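Long-range contacts in CG11900 (Drosophila melanogaster, PDB 3NQW), which hydrolyses the alarmone ppGpp to GDP and diphosphate with the help of manganese and takes part in the starvation response: residues Y15-H20 against V64-A70; G54-A58 against V83-V87. All coordinates share one frame; numbering follows the deposited sequence.

Contact 1. Residues Y15-H20 against V64-A70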
ATOM      1  N   TYR A  15       3.504  -5.689  -5.362  1.00 52.28           N
ATOM      2  CA  TYR A  15       4.833  -5.602  -5.931  1.00 52.04           C
ATOM      3  C   TYR A  15       5.513  -4.276  -5.569  1.00 49.05           C
ATOM      4  O   TYR A  15       6.667  -4.254  -5.146  1.00 46.02           O
ATOM      5  CB  TYR A  15       4.740  -5.781  -7.439  1.00 55.03           C
ATOM      6  CG  TYR A  15       6.074  -5.773  -8.119  1.00 59.55           C
ATOM      7  CD1 TYR A  15       6.385  -4.794  -9.057  1.00 60.52           C
ATOM      8  CD2 TYR A  15       7.024  -6.751  -7.839  1.00 60.97           C
ATOM      9  CE1 TYR A  15       7.605  -4.789  -9.704  1.00 62.56           C
ATOM     10  CE2 TYR A  15       8.248  -6.752  -8.484  1.00 63.29           C
ATOM     11  CZ  TYR A  15       8.531  -5.767  -9.416  1.00 63.58           C
ATOM     12  OH  TYR A  15       9.745  -5.758 -10.060  1.00 66.65           O
ATOM     13  N   ALA A  16       4.793  -3.173  -5.729  1.00 47.58           N
ATOM     14  CA  ALA A  16       5.346  -1.882  -5.369  1.00 48.37           C
ATOM     15  C   ALA A  16       5.813  -1.960  -3.903  1.00 49.33           C
ATOM     16  O   ALA A  16       6.958  -1.649  -3.587  1.00 48.98           O
ATOM     17  CB  ALA A  16       4.289  -0.792  -5.539  1.00 48.72           C
ATOM     18  N   ALA A  17       4.914  -2.404  -3.026  1.00 50.57           N
ATOM     19  CA  ALA A  17       5.162  -2.551  -1.589  1.00 51.27           C
ATOM     20  C   ALA A  17       6.355  -3.436  -1.214  1.00 52.78           C
ATOM     21  O   ALA A  17       6.988  -3.242  -0.170  1.00 52.44           O
ATOM     22  CB  ALA A  17       3.905  -3.104  -0.923  1.00 52.00           C
ATOM     23  N   PHE A  18       6.636  -4.419  -2.063  1.00 54.47           N
ATOM     24  CA  PHE A  18       7.724  -5.358  -1.842  1.00 55.04           C
ATOM     25  C   PHE A  18       9.087  -4.804  -2.231  1.00 54.81           C
ATOM     26  O   PHE A  18      10.028  -4.825  -1.441  1.00 55.35           O
ATOM     27  CB  PHE A  18       7.476  -6.631  -2.640  1.00 56.91           C
ATOM     28  CG  PHE A  18       8.551  -7.638  -2.474  1.00 59.13           C
ATOM     29  CD1 PHE A  18       8.810  -8.172  -1.221  1.00 59.84           C
ATOM     30  CD2 PHE A  18       9.346  -8.017  -3.550  1.00 60.18           C
ATOM     31  CE1 PHE A  18       9.852  -9.072  -1.030  1.00 60.64           C
ATOM     32  CE2 PHE A  18      10.401  -8.925  -3.375  1.00 60.99           C
ATOM     33  CZ  PHE A  18      10.651  -9.451  -2.112  1.00 61.51           C
ATOM     34  N   LYS A  19       9.176  -4.328  -3.466  1.00 53.87           N
ATOM     35  CA  LYS A  19      10.406  -3.770  -4.011  1.00 54.99           C
ATOM     36  C   LYS A  19      10.881  -2.565  -3.184  1.00 57.01           C
ATOM     37  O   LYS A  19      12.081  -2.369  -2.976  1.00 57.36           O
ATOM     38  CB  LYS A  19      10.178  -3.354  -5.473  1.00 53.27           C
ATOM     39  CG  LYS A  19       9.665  -4.460  -6.408  1.00 49.77           C
ATOM     40  CD  LYS A  19      10.781  -5.245  -7.093  1.00 48.53           C
ATOM     41  CE  LYS A  19      11.469  -6.236  -6.178  1.00 50.29           C
ATOM     42  NZ  LYS A  19      12.505  -7.038  -6.898  1.00 49.64           N
ATOM     43  N   HIS A  20       9.934  -1.759  -2.711  1.00 57.29           N
ATOM     44  CA  HIS A  20      10.267  -0.588  -1.906  1.00 57.69           C
ATOM     45  C   HIS A  20      10.477  -0.927  -0.418  1.00 57.63           C
ATOM     46  O   HIS A  20      11.061  -0.136   0.308  1.00 56.93           O
ATOM     47  CB  HIS A  20       9.156   0.470  -2.019  1.00 58.38           C
ATOM     48  CG  HIS A  20       9.113   1.193  -3.329  1.00 59.47           C
ATOM     49  ND1 HIS A  20      10.089   2.089  -3.722  1.00 60.39           N
ATOM     50  CD2 HIS A  20       8.187   1.199  -4.319  1.00 59.83           C
ATOM     51  CE1 HIS A  20       9.762   2.613  -4.886  1.00 60.72           C
ATOM     52  NE2 HIS A  20       8.608   2.090  -5.274  1.00 59.48           N
ATOM     53  N   VAL A  64       9.585   2.415  -8.738  1.00 57.79           N
ATOM     54  CA  VAL A  64      10.295   1.134  -8.658  1.00 57.99           C
ATOM     55  C   VAL A  64      11.410   0.992  -9.673  1.00 58.65           C
ATOM     56  O   VAL A  64      12.567   0.781  -9.312  1.00 58.91           O
ATOM     57  CB  VAL A  64       9.382  -0.095  -8.859  1.00 55.94           C
ATOM     58  CG1 VAL A  64       8.488  -0.279  -7.660  1.00 56.80           C
ATOM     59  CG2 VAL A  64       8.575   0.050 -10.131  1.00 56.01           C
ATOM     60  N   VAL A  65      11.073   1.104 -10.950  1.00 59.06           N
ATOM     61  CA  VAL A  65      12.085   0.931 -11.972  1.00 61.14           C
ATOM     62  C   VAL A  65      13.285   1.855 -11.779  1.00 63.29           C
ATOM     63  O   VAL A  65      14.387   1.549 -12.239  1.00 63.57           O
ATOM     64  CB  VAL A  65      11.503   1.142 -13.382  1.00 59.80           C
ATOM     65  CG1 VAL A  65      12.558   0.822 -14.419  1.00 56.73           C
ATOM     66  CG2 VAL A  65      10.280   0.261 -13.583  1.00 58.37           C
ATOM     67  N   GLU A  66      13.075   2.966 -11.075  1.00 64.81           N
ATOM     68  CA  GLU A  66      14.135   3.943 -10.839  1.00 65.71           C
ATOM     69  C   GLU A  66      14.832   3.844  -9.481  1.00 65.21           C
ATOM     70  O   GLU A  66      16.030   4.089  -9.393  1.00 64.99           O
ATOM     71  CB  GLU A  66      13.592   5.375 -11.009  1.00 67.81           C
ATOM     72  CG  GLU A  66      14.652   6.380 -11.486  1.00 70.84           C
ATOM     73  CD  GLU A  66      14.414   7.825 -11.053  1.00 72.12           C
ATOM     74  OE1 GLU A  66      15.413   8.585 -11.030  1.00 71.58           O
ATOM     75  OE2 GLU A  66      13.255   8.204 -10.751  1.00 72.07           O
ATOM     76  N   ASP A  67      14.103   3.502  -8.424  1.00 66.85           N
ATOM     77  CA  ASP A  67      14.725   3.421  -7.105  1.00 67.48           C
ATOM     78  C   ASP A  67      15.063   2.004  -6.666  1.00 66.64           C
ATOM     79  O   ASP A  67      16.128   1.765  -6.107  1.00 66.56           O
ATOM     80  CB  ASP A  67      13.827   4.066  -6.047  1.00 70.07           C
ATOM     81  CG  ASP A  67      13.454   5.499  -6.383  1.00 73.17           C
ATOM     82  OD1 ASP A  67      14.362   6.301  -6.710  1.00 74.07           O
ATOM     83  OD2 ASP A  67      12.246   5.825  -6.304  1.00 75.77           O
ATOM     84  N   THR A  68      14.143   1.073  -6.900  1.00 66.17           N
ATOM     85  CA  THR A  68      14.335  -0.326  -6.526  1.00 66.10           C
ATOM     86  C   THR A  68      15.171  -1.087  -7.565  1.00 67.04           C
ATOM     87  O   THR A  68      15.709  -0.495  -8.507  1.00 66.25           O
ATOM     88  CB  THR A  68      12.985  -1.050  -6.378  1.00 65.35           C
ATOM     89  OG1 THR A  68      12.324  -1.097  -7.650  1.00 65.67           O
ATOM     90  CG2 THR A  68      12.099  -0.325  -5.382  1.00 65.38           C
ATOM     91  N   ASP A  69      15.290  -2.401  -7.383  1.00 67.70           N
ATOM     92  CA  ASP A  69      16.042  -3.227  -8.315  1.00 67.38           C
ATOM     93  C   ASP A  69      15.113  -3.878  -9.338  1.00 66.88           C
ATOM     94  O   ASP A  69      15.383  -4.962  -9.833  1.00 67.99           O
ATOM     95  CB  ASP A  69      16.866  -4.294  -7.568  1.00 70.08           C
ATOM     96  CG  ASP A  69      16.015  -5.408  -6.966  1.00 73.53           C
ATOM     97  OD1 ASP A  69      15.290  -5.153  -5.975  1.00 77.39           O
ATOM     98  OD2 ASP A  69      16.082  -6.553  -7.479  1.00 73.67           O
ATOM     99  N   ALA A  70      14.015  -3.204  -9.652  1.00 66.50           N
ATOM    100  CA  ALA A  70      13.069  -3.705 -10.633  1.00 66.54           C
ATOM    101  C   ALA A  70      13.436  -3.140 -12.020  1.00 67.94           C
ATOM    102  O   ALA A  70      14.197  -2.165 -12.122  1.00 69.08           O
ATOM    103  CB  ALA A  70      11.661  -3.289 -10.245  1.00 64.53           C
TER
HETATM  104  O   HOH W   1       7.109   2.713  -7.432  1.00 31.20           O
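The imidazole of His20 overlaps the methyl of Thr68, whose CG2 stands 3.8 Å from the ring centroid, 22° off the normal, in a CH-pi contact over one face. This is the helical HD domain: the last turn of helix 7-19 packs against helix 64-67 and the turn that follows it, just beyond His62, an assigned manganese-binding residue, and Asp63, which holds the manganese here. Val64 CG1 comes within 3.4 Å of His20 NE2, its side chain crossing the imidazole at about a right angle. A water lies at the ring edge, in its plane, 2.7 Å from NE2, and weakly accepts from Val64 N, while ND1 bonds to Gln23. Replacing the imidazole with the methyl of an alanine is likely to leave the Thr68 methyl and Val64 CG1 without the ring they lean on, and the water and Gln23 without a ring nitrogen to bond. Glu66 and Asp67, the inferred nucleophiles, belong to the same short helix. Farther out, Lys19, bent at chi2 and chi3, passes over a face of the Tyr15 ring with CG and reaches Asp69 in a weak salt bridge. With OG1 set between backbone N and carbonyl carbon (chi1 65°), Thr68 bonds back to Val64 O, its hydroxyl lying above the carbonyl plane.

Contact 2. Residues G54-A58 against V83-V87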
ATOM      1  N   GLY A  54      -4.768   1.302 -15.546  1.00 54.62           N
ATOM      2  CA  GLY A  54      -3.489   1.412 -16.215  1.00 53.67           C
ATOM      3  C   GLY A  54      -2.666   2.510 -15.578  1.00 54.51           C
ATOM      4  O   GLY A  54      -1.501   2.300 -15.249  1.00 55.86           O
ATOM      5  N   VAL A  55      -3.285   3.675 -15.388  1.00 54.38           N
ATOM      6  CA  VAL A  55      -2.628   4.840 -14.785  1.00 52.24           C
ATOM      7  C   VAL A  55      -2.366   4.606 -13.292  1.00 51.94           C
ATOM      8  O   VAL A  55      -1.277   4.884 -12.790  1.00 50.61           O
ATOM      9  CB  VAL A  55      -3.497   6.115 -14.962  1.00 51.08           C
ATOM     10  CG1 VAL A  55      -2.765   7.335 -14.416  1.00 51.36           C
ATOM     11  CG2 VAL A  55      -3.833   6.308 -16.428  1.00 48.77           C
ATOM     12  N   LEU A  56      -3.373   4.078 -12.599  1.00 51.77           N
ATOM     13  CA  LEU A  56      -3.275   3.791 -11.172  1.00 51.35           C
ATOM     14  C   LEU A  56      -2.089   2.875 -10.851  1.00 50.65           C
ATOM     15  O   LEU A  56      -1.262   3.193 -10.003  1.00 50.85           O
ATOM     16  CB  LEU A  56      -4.582   3.160 -10.682  1.00 49.98           C
ATOM     17  CG  LEU A  56      -5.825   4.045 -10.828  1.00 50.12           C
ATOM     18  CD1 LEU A  56      -7.063   3.256 -10.431  1.00 48.99           C
ATOM     19  CD2 LEU A  56      -5.676   5.300  -9.971  1.00 47.39           C
ATOM     20  N   MET A  57      -2.001   1.739 -11.527  1.00 49.87           N
ATOM     21  CA  MET A  57      -0.891   0.838 -11.281  1.00 49.23           C
ATOM     22  C   MET A  57       0.423   1.512 -11.677  1.00 48.34           C
ATOM     23  O   MET A  57       1.396   1.452 -10.938  1.00 48.56           O
ATOM     24  CB  MET A  57      -1.082  -0.446 -12.071  1.00 49.91           C
ATOM     25  CG  MET A  57      -2.403  -1.136 -11.798  1.00 48.87           C
ATOM     26  SD  MET A  57      -2.719  -2.363 -13.066  1.00 50.70           S
ATOM     27  CE  MET A  57      -1.631  -3.622 -12.542  1.00 45.83           C
ATOM     28  N   ALA A  58       0.450   2.162 -12.834  1.00 47.50           N
ATOM     29  CA  ALA A  58       1.661   2.833 -13.276  1.00 46.86           C
ATOM     30  C   ALA A  58       2.173   3.763 -12.165  1.00 47.78           C
ATOM     31  O   ALA A  58       3.378   3.843 -11.913  1.00 47.54           O
ATOM     32  CB  ALA A  58       1.387   3.623 -14.567  1.00 44.29           C
ATOM     33  N   VAL A  83       1.085  -0.835 -18.957  1.00 65.75           N
ATOM     34  CA  VAL A  83       1.649  -0.309 -17.716  1.00 64.08           C
ATOM     35  C   VAL A  83       3.137  -0.001 -17.864  1.00 63.95           C
ATOM     36  O   VAL A  83       3.631   0.977 -17.321  1.00 62.89           O
ATOM     37  CB  VAL A  83       1.448  -1.328 -16.569  1.00 63.00           C
ATOM     38  CG1 VAL A  83       1.990  -0.785 -15.258  1.00 61.35           C
ATOM     39  CG2 VAL A  83      -0.021  -1.660 -16.444  1.00 62.46           C
ATOM     40  N   CYS A  84       3.845  -0.839 -18.608  1.00 64.99           N
ATOM     41  CA  CYS A  84       5.266  -0.637 -18.801  1.00 67.32           C
ATOM     42  C   CYS A  84       5.562   0.648 -19.566  1.00 68.76           C
ATOM     43  O   CYS A  84       6.579   1.304 -19.333  1.00 70.82           O
ATOM     44  CB  CYS A  84       5.876  -1.814 -19.543  1.00 67.73           C
ATOM     45  SG  CYS A  84       7.671  -1.749 -19.539  1.00 70.66           S
ATOM     46  N   GLY A  85       4.676   1.002 -20.489  1.00 69.09           N
ATOM     47  CA  GLY A  85       4.854   2.214 -21.270  1.00 67.41           C
ATOM     48  C   GLY A  85       4.845   3.485 -20.440  1.00 66.25           C
ATOM     49  O   GLY A  85       5.695   4.355 -20.632  1.00 66.86           O
ATOM     50  N   LEU A  86       3.894   3.611 -19.519  1.00 64.53           N
ATOM     51  CA  LEU A  86       3.822   4.811 -18.687  1.00 62.61           C
ATOM     52  C   LEU A  86       4.931   4.835 -17.643  1.00 60.61           C
ATOM     53  O   LEU A  86       5.552   5.870 -17.415  1.00 59.13           O
ATOM     54  CB  LEU A  86       2.463   4.899 -17.991  1.00 62.86           C
ATOM     55  CG  LEU A  86       1.251   4.937 -18.920  1.00 63.66           C
ATOM     56  CD1 LEU A  86      -0.019   4.839 -18.096  1.00 64.14           C
ATOM     57  CD2 LEU A  86       1.282   6.208 -19.740  1.00 65.23           C
ATOM     58  N   VAL A  87       5.177   3.693 -17.011  1.00 59.06           N
ATOM     59  CA  VAL A  87       6.211   3.623 -16.005  1.00 58.60           C
ATOM     60  C   VAL A  87       7.536   4.042 -16.594  1.00 58.61           C
ATOM     61  O   VAL A  87       8.411   4.517 -15.878  1.00 57.32           O
ATOM     62  CB  VAL A  87       6.346   2.208 -15.425  1.00 59.93           C
ATOM     63  CG1 VAL A  87       7.588   2.127 -14.547  1.00 61.14           C
ATOM     64  CG2 VAL A  87       5.105   1.863 -14.596  1.00 59.92           C
TER
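Helix 53-60, which leads into the His62-Asp63 metal-binding pair, packs here on helix 81-89 mainly through small and branched aliphatic side chains. The short segments cross at -54°, with their axes 8.9 Å apart at closest approach. Ala58 is the middle of the contact: its CB points at helix 81-89 and meets Leu86 CB at 3.8 Å, with Leu86 CD1 alongside at 4.0 Å. Leu86 holds CG anti to its carbonyl carbon (chi1 -59°), and from there CD1 reaches back along helix 53-60 to lie 4.1 Å from Gly54 O and to brush the Val55 side chain. This is helix-on-helix packing inside the all-helical HD domain, and Arg115 of helix 114-133 touches both Val55 and Leu86 beside it. The two valines approach Ala58 with different branches. Val83 turns CG1 to the backbone, 4.1 Å from Ala58 N, and its other methyl, CG2, lies 4.4 Å from Met57 SD. One helical turn later, Val87 uses CG2, which sits 3.8 Å from Ala58 O and also meets the Ala58 methyl. Met57 carries the packing on to Phe9 and Cys12 of helix 7-19 and to Phe79 of helix 72-79, while Val83 touches Val75 of that last helix and Val87 packs on Leu61, the residue just before His62.

How the contacts relate
Contact 2 is buried and purely apolar, one helix against another, whereas contact 1 is only partly buried and mixes a methyl-on-imidazole overlap and a bridging water with a weak salt bridge at its more exposed end. Their centres lie 14 Å apart, and they meet directly where Val65 CG2 packs on Val87 CG1. Helices 53-60 and 64-67 follow each other in the chain with His62 and Asp63 in the link between them, so helix 53-60 of contact 2 comes before that pair and helix 64-67 of contact 1 after it. Helix 7-19 serves both: its C-terminal part forms one side of contact 1, and its earlier residues touch Met57 of contact 2.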